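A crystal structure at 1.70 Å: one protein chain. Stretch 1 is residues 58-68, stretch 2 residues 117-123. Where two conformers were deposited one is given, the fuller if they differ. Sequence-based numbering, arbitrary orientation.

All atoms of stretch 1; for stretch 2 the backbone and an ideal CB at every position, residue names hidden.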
# COMPACT_ATOMS: atom_id res chain seq x y z
N VAL A 58 2.60 -3.16 3.78
CA VAL A 58 2.57 -2.61 5.15
C VAL A 58 3.01 -1.15 5.16
O VAL A 58 2.34 -0.28 5.73
CB VAL A 58 3.47 -3.44 6.09
CG1 VAL A 58 3.72 -2.76 7.45
CG2 VAL A 58 2.90 -4.84 6.25
N TYR A 59 4.12 -0.89 4.47
CA TYR A 59 4.62 0.47 4.31
C TYR A 59 3.66 1.34 3.50
O TYR A 59 3.40 2.47 3.89
CB TYR A 59 5.99 0.49 3.63
CG TYR A 59 7.09 -0.19 4.43
CD1 TYR A 59 7.28 0.08 5.77
CD2 TYR A 59 7.97 -1.06 3.81
CE1 TYR A 59 8.28 -0.54 6.50
CE2 TYR A 59 8.99 -1.69 4.53
CZ TYR A 59 9.15 -1.42 5.86
OH TYR A 59 10.16 -2.03 6.55
N CYS A 60 3.18 0.84 2.37
CA CYS A 60 2.11 1.54 1.66
C CYS A 60 0.97 1.98 2.57
O CYS A 60 0.51 3.10 2.52
CB CYS A 60 1.57 0.67 0.56
SG CYS A 60 2.73 0.32 -0.76
N ALA A 61 0.52 1.06 3.43
CA ALA A 61 -0.61 1.32 4.30
C ALA A 61 -0.30 2.35 5.38
O ALA A 61 -1.09 3.24 5.69
CB ALA A 61 -1.08 -0.01 4.93
N MET A 62 0.89 2.21 5.96
CA MET A 62 1.41 3.15 6.96
C MET A 62 1.44 4.56 6.38
O MET A 62 0.97 5.53 7.00
CB MET A 62 2.85 2.80 7.34
CG MET A 62 3.02 1.83 8.48
SD MET A 62 4.75 1.89 9.04
CE MET A 62 4.83 3.41 9.98
N ILE A 63 2.01 4.66 5.19
CA ILE A 63 2.14 5.93 4.48
C ILE A 63 0.74 6.50 4.23
O ILE A 63 0.49 7.66 4.47
CB ILE A 63 2.98 5.72 3.19
CG1 ILE A 63 4.45 5.59 3.58
CG2 ILE A 63 2.74 6.83 2.11
CD1 ILE A 63 5.30 4.87 2.56
N GLU A 64 -0.19 5.65 3.82
CA GLU A 64 -1.56 6.10 3.55
C GLU A 64 -2.24 6.67 4.80
O GLU A 64 -2.84 7.77 4.76
CB GLU A 64 -2.37 4.94 2.96
CG GLU A 64 -3.80 5.30 2.55
CD GLU A 64 -3.89 6.10 1.27
OE1 GLU A 64 -2.85 6.28 0.58
OE2 GLU A 64 -5.02 6.56 0.95
N SER A 65 -2.12 5.95 5.92
CA SER A 65 -2.72 6.35 7.19
C SER A 65 -2.16 7.67 7.71
O SER A 65 -2.89 8.57 8.10
CB SER A 65 -2.50 5.27 8.25
OG SER A 65 -3.41 4.20 8.08
N ILE A 66 -0.84 7.76 7.76
CA ILE A 66 -0.21 8.95 8.38
C ILE A 66 -0.54 10.19 7.56
O ILE A 66 -0.92 11.23 8.11
CB ILE A 66 1.32 8.74 8.58
CG1 ILE A 66 1.57 7.52 9.48
CG2 ILE A 66 1.95 10.00 9.27
CD1 ILE A 66 3.05 7.08 9.62
N ALA A 67 -0.42 10.09 6.24
CA ALA A 67 -0.78 11.17 5.33
C ALA A 67 -2.25 11.59 5.43
O ALA A 67 -2.57 12.78 5.47
CB ALA A 67 -0.44 10.77 3.88
N SER A 68 -3.15 10.61 5.41
CA SER A 68 -4.58 10.93 5.46
C SER A 68 -4.95 11.61 6.76
O SER A 68 -5.77 12.53 6.74
CB SER A 68 -5.46 9.69 5.24
OG SER A 68 -5.05 8.98 4.09
N UNK A 117 -1.13 17.14 -1.05
CA UNK A 117 -0.08 16.21 -1.35
C UNK A 117 0.84 16.15 -0.13
O UNK A 117 1.37 17.19 0.31
CB UNK A 117 0.68 16.61 -2.62
N UNK A 118 1.04 14.96 0.44
CA UNK A 118 1.85 14.74 1.63
C UNK A 118 2.97 13.73 1.36
O UNK A 118 2.76 12.76 0.64
CB UNK A 118 0.97 14.26 2.78
N UNK A 119 4.16 13.98 1.93
CA UNK A 119 5.30 13.06 1.90
C UNK A 119 5.41 12.35 3.25
O UNK A 119 5.38 13.00 4.31
CB UNK A 119 6.60 13.80 1.57
N UNK A 120 5.56 11.03 3.21
CA UNK A 120 5.76 10.24 4.42
C UNK A 120 7.02 9.43 4.25
O UNK A 120 7.20 8.73 3.24
CB UNK A 120 4.56 9.33 4.71
N UNK A 121 7.90 9.52 5.25
CA UNK A 121 9.19 8.81 5.25
C UNK A 121 9.19 7.85 6.43
O UNK A 121 8.94 8.25 7.57
CB UNK A 121 10.37 9.78 5.33
N UNK A 122 9.51 6.59 6.14
CA UNK A 122 9.55 5.54 7.16
C UNK A 122 10.99 5.14 7.44
O UNK A 122 11.72 4.80 6.52
CB UNK A 122 8.74 4.32 6.72
N UNK A 123 11.39 5.23 8.71
CA UNK A 123 12.73 4.85 9.15
C UNK A 123 12.72 3.68 10.14
O UNK A 123 11.72 3.42 10.82
CB UNK A 123 13.42 6.06 9.79

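Stretch 1 is a helix and stretch 2 an extended strand that runs across it, their N-to-C directions 131° apart; because side chains alternate along a strand, every second position meets the helix. The face it offers, Y59, M62, I63, I66 and A67, is almost wholly apolar.

At position 117 the ideal CB has nothing of the helix within 5.5 Å. The helix sets no demand here, and the extended backbone would accept many residues; the deposited one is L117, which makes no contact with stretch 1.

Position 118 points toward the helix, its ideal CB 3.9 Å from CB of A67. Alanine offers only a methyl, so no side chain of stretch 1 closes off the space beyond it, and the carbonyl of A67 lies nearby. A small residue would fit, as would a large one able to turn along the helix; aromatic and beta-branched residues are both at home in a strand. The residue is W118. Its CB packs on CB of A67 at 3.9 Å, and with chi1 at -71° (m) the indole lies so that O of A67 sits over one of its faces. No hydrogen bond links the two stretches here; NE1 is satisfied by a residue close to the stretches.

Position 119 points away, and stretch 1 cannot choose its side chain. It is L119.

Position 120 is directed at the helix where the backbones come close: its CA is 5.6 Å from CA of I63. The ideal CB already stands 3.9 Å from CG1 of I63, with I66 and A67 near. A compact apolar residue, such as alanine, valine or perhaps isoleucine, suits such a site, whereas a charge would find no partner among these side chains. V120 is found. Its CG1 meets CG1 of I63 at 3.8 Å and, more loosely, CD1 of I66 at 4.3 Å, while CG2 lies 3.8 Å from CB of A67. The two branches thus spread over the helix surface.

Position 121 again points away; a polar or beta-branched residue is as plausible as any, and T121 is present.

Position 122 points toward the helix from farther off, its CA 7.6 Å from CA of Y59. The ideal CB is 4.6 Å from CD1 of Y59 and 5.2 Å from CE of M62, leaving room for a longer apolar chain such as leucine, isoleucine or methionine. I122 fills it: its CD1 reaches CD1 of Y59 at 3.6 Å, SD of M62 at 3.7 Å and CG1 of I63 at 3.9 Å.

Position 123 points away, free of the helix, and carries T123.

Stretch 2 (117-123) LWLVTIT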
# COMPACT_ATOMS: atom_id res chain seq x y z
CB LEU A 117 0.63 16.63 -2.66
CG LEU A 117 1.69 15.67 -3.18
CD1 LEU A 117 1.06 14.39 -3.69
CD2 LEU A 117 2.57 16.30 -4.26
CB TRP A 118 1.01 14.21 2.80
CG TRP A 118 0.09 15.26 3.37
CD1 TRP A 118 -1.12 15.62 2.90
CD2 TRP A 118 0.34 16.09 4.51
NE1 TRP A 118 -1.67 16.61 3.68
CE2 TRP A 118 -0.78 16.94 4.66
CE3 TRP A 118 1.41 16.20 5.41
CZ2 TRP A 118 -0.87 17.87 5.70
CZ3 TRP A 118 1.32 17.15 6.41
CH2 TRP A 118 0.19 17.97 6.56
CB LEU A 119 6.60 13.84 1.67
CG LEU A 119 7.89 13.07 1.92
CD1 LEU A 119 8.02 11.97 0.88
CD2 LEU A 119 9.09 14.02 1.83
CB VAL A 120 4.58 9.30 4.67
CG1 VAL A 120 4.78 8.52 5.99
CG2 VAL A 120 3.25 10.07 4.64
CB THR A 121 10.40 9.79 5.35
OG1 THR A 121 10.27 10.80 4.35
CG2 THR A 121 11.77 9.04 5.21
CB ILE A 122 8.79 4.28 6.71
CG1 ILE A 122 7.42 4.66 6.14
CG2 ILE A 122 8.64 3.33 7.87
CD1 ILE A 122 6.40 3.54 6.22
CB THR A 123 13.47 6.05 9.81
OG1 THR A 123 12.61 6.69 10.77
CG2 THR A 123 13.91 7.06 8.73
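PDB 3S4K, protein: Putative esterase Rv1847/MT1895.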